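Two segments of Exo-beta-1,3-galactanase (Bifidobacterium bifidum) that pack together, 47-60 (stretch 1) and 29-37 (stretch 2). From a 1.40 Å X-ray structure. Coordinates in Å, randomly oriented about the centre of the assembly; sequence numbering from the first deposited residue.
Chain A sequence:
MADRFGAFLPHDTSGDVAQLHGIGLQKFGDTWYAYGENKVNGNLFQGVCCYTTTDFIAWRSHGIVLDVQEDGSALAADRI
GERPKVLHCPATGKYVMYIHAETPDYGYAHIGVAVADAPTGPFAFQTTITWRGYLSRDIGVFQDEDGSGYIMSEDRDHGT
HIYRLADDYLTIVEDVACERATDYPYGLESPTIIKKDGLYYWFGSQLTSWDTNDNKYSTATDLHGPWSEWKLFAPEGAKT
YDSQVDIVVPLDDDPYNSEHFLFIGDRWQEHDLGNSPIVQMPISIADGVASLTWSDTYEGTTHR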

ATOM      1  N   GLY A  47     -10.748   9.947   7.568  1.00 10.65           N
ATOM      2  CA  GLY A  47     -10.155   9.063   8.555  1.00 12.27           C
ATOM      3  C   GLY A  47      -9.558   7.807   7.934  1.00 10.80           C
ATOM      4  O   GLY A  47      -9.763   7.483   6.750  1.00 10.73           O
ATOM      5  N   VAL A  48      -8.792   7.106   8.775  1.00 10.45           N
ATOM      6  CA  VAL A  48      -8.198   5.820   8.445  1.00 10.01           C
ATOM      7  C   VAL A  48      -8.939   4.756   9.250  1.00 12.93           C
ATOM      8  O   VAL A  48      -9.016   4.838  10.485  1.00 11.02           O
ATOM      9  CB  VAL A  48      -6.692   5.792   8.743  1.00 10.76           C
ATOM     10  CG1 VAL A  48      -6.128   4.386   8.481  1.00 11.07           C
ATOM     11  CG2 VAL A  48      -5.969   6.835   7.870  1.00 11.25           C
ATOM     12  N   CYS A  49      -9.473   3.763   8.536  1.00 11.95           N
ATOM     13  CA  CYS A  49     -10.188   2.633   9.123  1.00 11.66           C
ATOM     14  C   CYS A  49      -9.236   1.466   9.358  1.00 10.11           C
ATOM     15  O   CYS A  49      -8.433   1.128   8.484  1.00 13.18           O
ATOM     16  CB  CYS A  49     -11.281   2.172   8.153  1.00 12.17           C
ATOM     17  SG  CYS A  49     -12.596   3.393   7.959  1.00 13.64           S
ATOM     18  N   CYS A  50      -9.398   0.798  10.505  1.00 10.04           N
ATOM     19  CA  CYS A  50      -8.608  -0.380  10.845  1.00 11.12           C
ATOM     20  C   CYS A  50      -9.503  -1.615  10.895  1.00 12.11           C
ATOM     21  O   CYS A  50     -10.587  -1.572  11.494  1.00 13.06           O
ATOM     22  CB  CYS A  50      -7.903  -0.196  12.198  1.00 14.43           C
ATOM     23  SG  CYS A  50      -6.951  -1.608  12.756  1.00 14.40           S
ATOM     24  N   TYR A  51      -9.046  -2.715  10.265  1.00 11.84           N
ATOM     25  CA  TYR A  51      -9.712  -4.014  10.346  1.00 13.49           C
ATOM     26  C   TYR A  51      -8.686  -5.099  10.656  1.00 13.19           C
ATOM     27  O   TYR A  51      -7.515  -4.985  10.279  1.00 13.78           O
ATOM     28  CB  TYR A  51     -10.395  -4.404   9.022  1.00 12.23           C
ATOM     29  CG  TYR A  51     -11.353  -3.351   8.527  1.00 12.63           C
ATOM     30  CD1 TYR A  51     -10.899  -2.299   7.718  1.00 11.57           C
ATOM     31  CD2 TYR A  51     -12.706  -3.370   8.899  1.00 13.04           C
ATOM     32  CE1 TYR A  51     -11.756  -1.291   7.296  1.00  9.94           C
ATOM     33  CE2 TYR A  51     -13.568  -2.357   8.489  1.00 11.94           C
ATOM     34  CZ  TYR A  51     -13.081  -1.340   7.676  1.00 10.15           C
ATOM     35  OH  TYR A  51     -13.953  -0.358   7.263  1.00 12.65           O
ATOM     36  N   THR A  52      -9.125  -6.158  11.336  1.00 12.95           N
ATOM     37  CA  THR A  52      -8.269  -7.316  11.561  1.00 13.81           C
ATOM     38  C   THR A  52      -8.868  -8.576  10.941  1.00 13.92           C
ATOM     39  O   THR A  52     -10.089  -8.698  10.762  1.00 14.49           O
ATOM     40  CB  THR A  52      -7.991  -7.565  13.048  1.00 14.75           C
ATOM     41  OG1 THR A  52      -9.237  -7.606  13.752  1.00 16.32           O
ATOM     42  CG2 THR A  52      -7.104  -6.453  13.626  1.00 15.03           C
ATOM     43  N   THR A  53      -7.984  -9.524  10.633  1.00 15.54           N
ATOM     44  CA  THR A  53      -8.399 -10.806  10.077  1.00 14.68           C
ATOM     45  C   THR A  53      -7.339 -11.848  10.390  1.00 16.69           C
ATOM     46  O   THR A  53      -6.159 -11.531  10.586  1.00 15.88           O
ATOM     47  CB  THR A  53      -8.652 -10.725   8.555  1.00 14.56           C
ATOM     48  OG1 THR A  53      -9.351 -11.890   8.100  1.00 14.48           O
ATOM     49  CG2 THR A  53      -7.329 -10.574   7.781  1.00 14.28           C
ATOM     50  N   THR A  54      -7.776 -13.098  10.425  1.00 15.59           N
ATOM     51  CA  THR A  54      -6.843 -14.207  10.383  1.00 20.20           C
ATOM     52  C   THR A  54      -6.982 -15.039   9.117  1.00 26.77           C
ATOM     53  O   THR A  54      -6.146 -15.924   8.880  1.00 26.46           O
ATOM     54  CB  THR A  54      -7.010 -15.101  11.617  1.00 18.77           C
ATOM     55  OG1 THR A  54      -8.345 -15.628  11.650  1.00 22.71           O
ATOM     56  CG2 THR A  54      -6.740 -14.283  12.896  1.00 20.30           C
ATOM     57  N   ASP A  55      -7.992 -14.755   8.268  1.00 20.08           N
ATOM     58  CA  ASP A  55      -8.227 -15.589   7.097  1.00 19.20           C
ATOM     59  C   ASP A  55      -8.480 -14.819   5.809  1.00 18.42           C
ATOM     60  O   ASP A  55      -8.652 -15.464   4.764  1.00 18.79           O
ATOM     61  CB  ASP A  55      -9.370 -16.580   7.337  1.00 18.77           C
ATOM     62  CG  ASP A  55     -10.691 -15.898   7.680  1.00 17.96           C
ATOM     63  OD1 ASP A  55     -10.790 -14.649   7.587  1.00 16.84           O
ATOM     64  OD2 ASP A  55     -11.628 -16.663   8.073  1.00 23.08           O
ATOM     65  N   PHE A  56      -8.525 -13.486   5.841  1.00 17.07           N
ATOM     66  CA  PHE A  56      -8.859 -12.660   4.674  1.00 15.72           C
ATOM     67  C   PHE A  56     -10.252 -12.959   4.134  1.00 15.33           C
ATOM     68  O   PHE A  56     -10.559 -12.647   2.983  1.00 15.87           O
ATOM     69  CB  PHE A  56      -7.790 -12.746   3.582  1.00 16.73           C
ATOM     70  CG  PHE A  56      -6.475 -12.232   4.024  1.00 20.15           C
ATOM     71  CD1 PHE A  56      -6.173 -10.890   3.897  1.00 21.82           C
ATOM     72  CD2 PHE A  56      -5.545 -13.082   4.620  1.00 19.02           C
ATOM     73  CE1 PHE A  56      -4.949 -10.399   4.334  1.00 33.03           C
ATOM     74  CE2 PHE A  56      -4.316 -12.603   5.061  1.00 21.63           C
ATOM     75  CZ  PHE A  56      -4.027 -11.255   4.923  1.00 22.36           C
ATOM     76  N   ILE A  57     -11.102 -13.548   4.972  1.00 14.82           N
ATOM     77  CA  ILE A  57     -12.528 -13.726   4.684  1.00 16.79           C
ATOM     78  C   ILE A  57     -13.373 -12.825   5.582  1.00 15.39           C
ATOM     79  O   ILE A  57     -14.118 -11.970   5.093  1.00 17.27           O
ATOM     80  CB  ILE A  57     -12.963 -15.207   4.795  1.00 16.41           C
ATOM     81  CG1 ILE A  57     -12.045 -16.139   3.972  1.00 19.84           C
ATOM     82  CG2 ILE A  57     -14.459 -15.371   4.407  1.00 14.93           C
ATOM     83  CD1 ILE A  57     -12.354 -17.629   4.115  1.00 17.05           C
ATOM     84  N   ALA A  58     -13.260 -12.993   6.908  1.00 15.60           N
ATOM     85  CA  ALA A  58     -13.970 -12.159   7.875  1.00 16.49           C
ATOM     86  C   ALA A  58     -13.083 -11.009   8.335  1.00 16.19           C
ATOM     87  O   ALA A  58     -11.906 -11.200   8.664  1.00 16.28           O
ATOM     88  CB  ALA A  58     -14.368 -12.980   9.103  1.00 16.08           C
ATOM     89  N   TRP A  59     -13.660  -9.820   8.393  1.00 13.18           N
ATOM     90  CA  TRP A  59     -12.909  -8.621   8.767  1.00 14.33           C
ATOM     91  C   TRP A  59     -13.569  -7.967   9.970  1.00 15.00           C
ATOM     92  O   TRP A  59     -14.730  -7.552   9.897  1.00 15.37           O
ATOM     93  CB  TRP A  59     -12.869  -7.610   7.612  1.00 13.60           C
ATOM     94  CG  TRP A  59     -12.032  -8.015   6.455  1.00 12.19           C
ATOM     95  CD1 TRP A  59     -12.462  -8.524   5.269  1.00 14.46           C
ATOM     96  CD2 TRP A  59     -10.610  -7.869   6.350  1.00 11.78           C
ATOM     97  NE1 TRP A  59     -11.385  -8.734   4.434  1.00 15.59           N
ATOM     98  CE2 TRP A  59     -10.238  -8.339   5.074  1.00 12.43           C
ATOM     99  CE3 TRP A  59      -9.607  -7.394   7.228  1.00 15.77           C
ATOM    100  CZ2 TRP A  59      -8.892  -8.348   4.635  1.00 14.69           C
ATOM    101  CZ3 TRP A  59      -8.275  -7.387   6.800  1.00 15.51           C
ATOM    102  CH2 TRP A  59      -7.930  -7.866   5.505  1.00 13.51           C
ATOM    103  N   ARG A  60     -12.838  -7.883  11.073  1.00 13.89           N
ATOM    104  CA  ARG A  60     -13.379  -7.253  12.266  1.00 13.45           C
ATOM    105  C   ARG A  60     -12.966  -5.777  12.304  1.00 14.50           C
ATOM    106  O   ARG A  60     -11.775  -5.453  12.271  1.00 15.31           O
ATOM    107  CB  ARG A  60     -12.942  -7.988  13.531  1.00 16.40           C
ATOM    108  CG  ARG A  60     -13.667  -7.406  14.745  1.00 18.43           C
ATOM    109  CD  ARG A  60     -12.761  -7.373  15.897  1.00 32.57           C
ATOM    110  NE  ARG A  60     -13.406  -7.255  17.205  1.00 23.37           N
ATOM    111  CZ  ARG A  60     -13.551  -6.106  17.863  1.00 26.01           C
ATOM    112  NH1 ARG A  60     -13.155  -4.953  17.293  1.00 18.81           N
ATOM    113  NH2 ARG A  60     -14.074  -6.119  19.097  1.00 18.72           N
TER
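Stretch 2 (29-37) GDTWYAYGE

The most unusual feature is an aromatic contact made by a residue beyond the strand: after Thr-53 the chain of stretch 1 turns and brings Phe-56 under the sheet, against Trp-32. The edge of the Phe-56 ring points at the face of the Trp-32 five-membered ring. The centroids are 4.8 Å apart, the planes meet at 53°, and Phe-56 CZ lies 3.6 Å from Trp-32 CG. Trp-32 gives up more surface to stretch 1 than any other residue of stretch 2.

Stretch 2 is extended from Thr-31 to Glu-37 and runs antiparallel to strand 48-53. The N-to-C directions differ by 152°, and the axes approach to 4.6 Å. Val-48 lies across from Glu-37, Cys-50 from Tyr-35 and Thr-52 from Tyr-33. These pairs alternate with three that are joined by two backbone hydrogen bonds each. Trp-32 N donates to Thr-53 O at 2.9 Å, and Thr-53 N returns a bond to Trp-32 O at 3.0 Å. Ala-34 N to Tyr-51 O is 2.8 Å; Tyr-51 N to Ala-34 O is 3.0 Å. Gly-36 N to Cys-49 O is 2.8 Å, and Cys-49 N to Gly-36 O is 2.9 Å. Between these rungs the backbones lie close enough for CA-H...O contacts, the shortest from Thr-52 CA to Trp-32 O at 3.1 Å.

As in any strand, successive side chains point to alternate faces; Gly-36 has none, so it leaves its place on the Trp-32 and Ala-34 face empty of side chain. On the face of Tyr-33 and Tyr-35, Thr-52 CG2 sits over the Tyr-33 ring, 3.7 Å from its centroid, in a CH-pi contact. Cys-50 SG packs obliquely on Tyr-35, 3.9 Å from Tyr-35 CE1. Val-48 CG1 reaches Tyr-35 CB at 4.0 Å. On the face of Trp-32 and Ala-34, Trp-59 also folds back, placing its CZ3 3.7 Å from Ala-34 CB.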

ATOM      1  N   GLY A  29       1.699 -10.250  15.964  1.00 23.88           N
ATOM      2  CA  GLY A  29       1.274 -11.502  16.568  1.00 22.58           C
ATOM      3  C   GLY A  29       0.740 -12.465  15.508  1.00 38.78           C
ATOM      4  O   GLY A  29       1.338 -12.674  14.438  1.00 25.67           O
ATOM      5  N   ASP A  30      -0.428 -13.040  15.782  1.00 26.22           N
ATOM      6  CA  ASP A  30      -1.044 -14.008  14.891  1.00 38.76           C
ATOM      7  C   ASP A  30      -2.155 -13.394  14.022  1.00 25.14           C
ATOM      8  O   ASP A  30      -2.894 -14.131  13.352  1.00 28.43           O
ATOM      9  CB  ASP A  30      -1.577 -15.177  15.727  1.00 38.21           C
ATOM     10  CG  ASP A  30      -2.800 -14.780  16.581  1.00 66.81           C
ATOM     11  OD1 ASP A  30      -3.102 -13.567  16.706  1.00 56.33           O
ATOM     12  OD2 ASP A  30      -3.473 -15.692  17.135  1.00 71.09           O
ATOM     13  N   THR A  31      -2.266 -12.063  13.999  1.00 20.11           N
ATOM     14  CA  THR A  31      -3.390 -11.367  13.389  1.00 19.35           C
ATOM     15  C   THR A  31      -2.906 -10.372  12.342  1.00 19.31           C
ATOM     16  O   THR A  31      -1.910  -9.670  12.555  1.00 18.69           O
ATOM     17  CB  THR A  31      -4.165 -10.662  14.503  1.00 19.28           C
ATOM     18  OG1 THR A  31      -4.652 -11.653  15.415  1.00 21.27           O
ATOM     19  CG2 THR A  31      -5.317  -9.827  13.963  1.00 18.08           C
ATOM     20  N   TRP A  32      -3.617 -10.309  11.207  1.00 16.56           N
ATOM     21  CA  TRP A  32      -3.377  -9.310  10.172  1.00 15.22           C
ATOM     22  C   TRP A  32      -4.162  -8.037  10.477  1.00 15.59           C
ATOM     23  O   TRP A  32      -5.346  -8.099  10.820  1.00 16.06           O
ATOM     24  CB  TRP A  32      -3.755  -9.838   8.786  1.00 15.67           C
ATOM     25  CG  TRP A  32      -2.715 -10.822   8.247  1.00 18.43           C
ATOM     26  CD1 TRP A  32      -2.752 -12.186   8.319  1.00 19.21           C
ATOM     27  CD2 TRP A  32      -1.495 -10.486   7.573  1.00 16.42           C
ATOM     28  NE1 TRP A  32      -1.617 -12.725   7.739  1.00 20.50           N
ATOM     29  CE2 TRP A  32      -0.838 -11.699   7.267  1.00 17.53           C
ATOM     30  CE3 TRP A  32      -0.909  -9.274   7.179  1.00 19.55           C
ATOM     31  CZ2 TRP A  32       0.382 -11.741   6.594  1.00 25.81           C
ATOM     32  CZ3 TRP A  32       0.325  -9.314   6.515  1.00 20.19           C
ATOM     33  CH2 TRP A  32       0.948 -10.540   6.225  1.00 29.25           C
ATOM     34  N   TYR A  33      -3.493  -6.895  10.355  1.00 13.27           N
ATOM     35  CA  TYR A  33      -4.106  -5.586  10.533  1.00 12.63           C
ATOM     36  C   TYR A  33      -4.103  -4.861   9.195  1.00 13.22           C
ATOM     37  O   TYR A  33      -3.033  -4.662   8.607  1.00 15.23           O
ATOM     38  CB  TYR A  33      -3.310  -4.755  11.545  1.00 15.31           C
ATOM     39  CG  TYR A  33      -3.416  -5.281  12.951  1.00 15.63           C
ATOM     40  CD1 TYR A  33      -2.802  -6.474  13.312  1.00 14.68           C
ATOM     41  CD2 TYR A  33      -4.160  -4.592  13.918  1.00 15.17           C
ATOM     42  CE1 TYR A  33      -2.904  -6.980  14.609  1.00 17.19           C
ATOM     43  CE2 TYR A  33      -4.276  -5.082  15.225  1.00 17.23           C
ATOM     44  CZ  TYR A  33      -3.647  -6.286  15.559  1.00 16.55           C
ATOM     45  OH  TYR A  33      -3.732  -6.805  16.839  1.00 19.36           O
ATOM     46  N   ALA A  34      -5.282  -4.435   8.739  1.00 12.00           N
ATOM     47  CA  ALA A  34      -5.417  -3.610   7.539  1.00 10.88           C
ATOM     48  C   ALA A  34      -5.735  -2.169   7.935  1.00 11.81           C
ATOM     49  O   ALA A  34      -6.524  -1.928   8.860  1.00 12.73           O
ATOM     50  CB  ALA A  34      -6.535  -4.140   6.628  1.00 11.36           C
ATOM     51  N   TYR A  35      -5.133  -1.212   7.229  1.00 10.60           N
ATOM     52  CA  TYR A  35      -5.417   0.209   7.430  1.00 12.39           C
ATOM     53  C   TYR A  35      -5.872   0.767   6.085  1.00 10.46           C
ATOM     54  O   TYR A  35      -5.100   0.750   5.127  1.00 11.94           O
ATOM     55  CB  TYR A  35      -4.161   0.948   7.944  1.00 11.18           C
ATOM     56  CG  TYR A  35      -3.645   0.337   9.245  1.00 11.54           C
ATOM     57  CD1 TYR A  35      -4.141   0.778  10.506  1.00 12.30           C
ATOM     58  CD2 TYR A  35      -2.718  -0.720   9.234  1.00 11.90           C
ATOM     59  CE1 TYR A  35      -3.694   0.206  11.708  1.00 11.39           C
ATOM     60  CE2 TYR A  35      -2.286  -1.311  10.439  1.00 11.75           C
ATOM     61  CZ  TYR A  35      -2.768  -0.840  11.665  1.00 12.29           C
ATOM     62  OH  TYR A  35      -2.337  -1.399  12.847  1.00 14.06           O
ATOM     63  N   GLY A  36      -7.119   1.255   6.006  1.00 10.60           N
ATOM     64  CA  GLY A  36      -7.684   1.661   4.735  1.00 11.83           C
ATOM     65  C   GLY A  36      -8.235   3.077   4.740  1.00 11.71           C
ATOM     66  O   GLY A  36      -8.498   3.674   5.795  1.00 10.25           O
ATOM     67  N   GLU A  37      -8.403   3.623   3.519  1.00  9.52           N
ATOM     68  CA  GLU A  37      -9.034   4.935   3.358  1.00  8.06           C
ATOM     69  C   GLU A  37     -10.537   4.827   3.604  1.00  9.73           C
ATOM     70  O   GLU A  37     -11.223   4.080   2.913  1.00 11.27           O
ATOM     71  CB  GLU A  37      -8.788   5.449   1.941  1.00  9.49           C
ATOM     72  CG  GLU A  37      -7.314   5.556   1.563  1.00 10.01           C
ATOM     73  CD  GLU A  37      -7.072   5.815   0.076  1.00  8.88           C
ATOM     74  OE1 GLU A  37      -8.025   6.119  -0.673  1.00 10.88           O
ATOM     75  OE2 GLU A  37      -5.912   5.645  -0.374  1.00 12.46           O
TER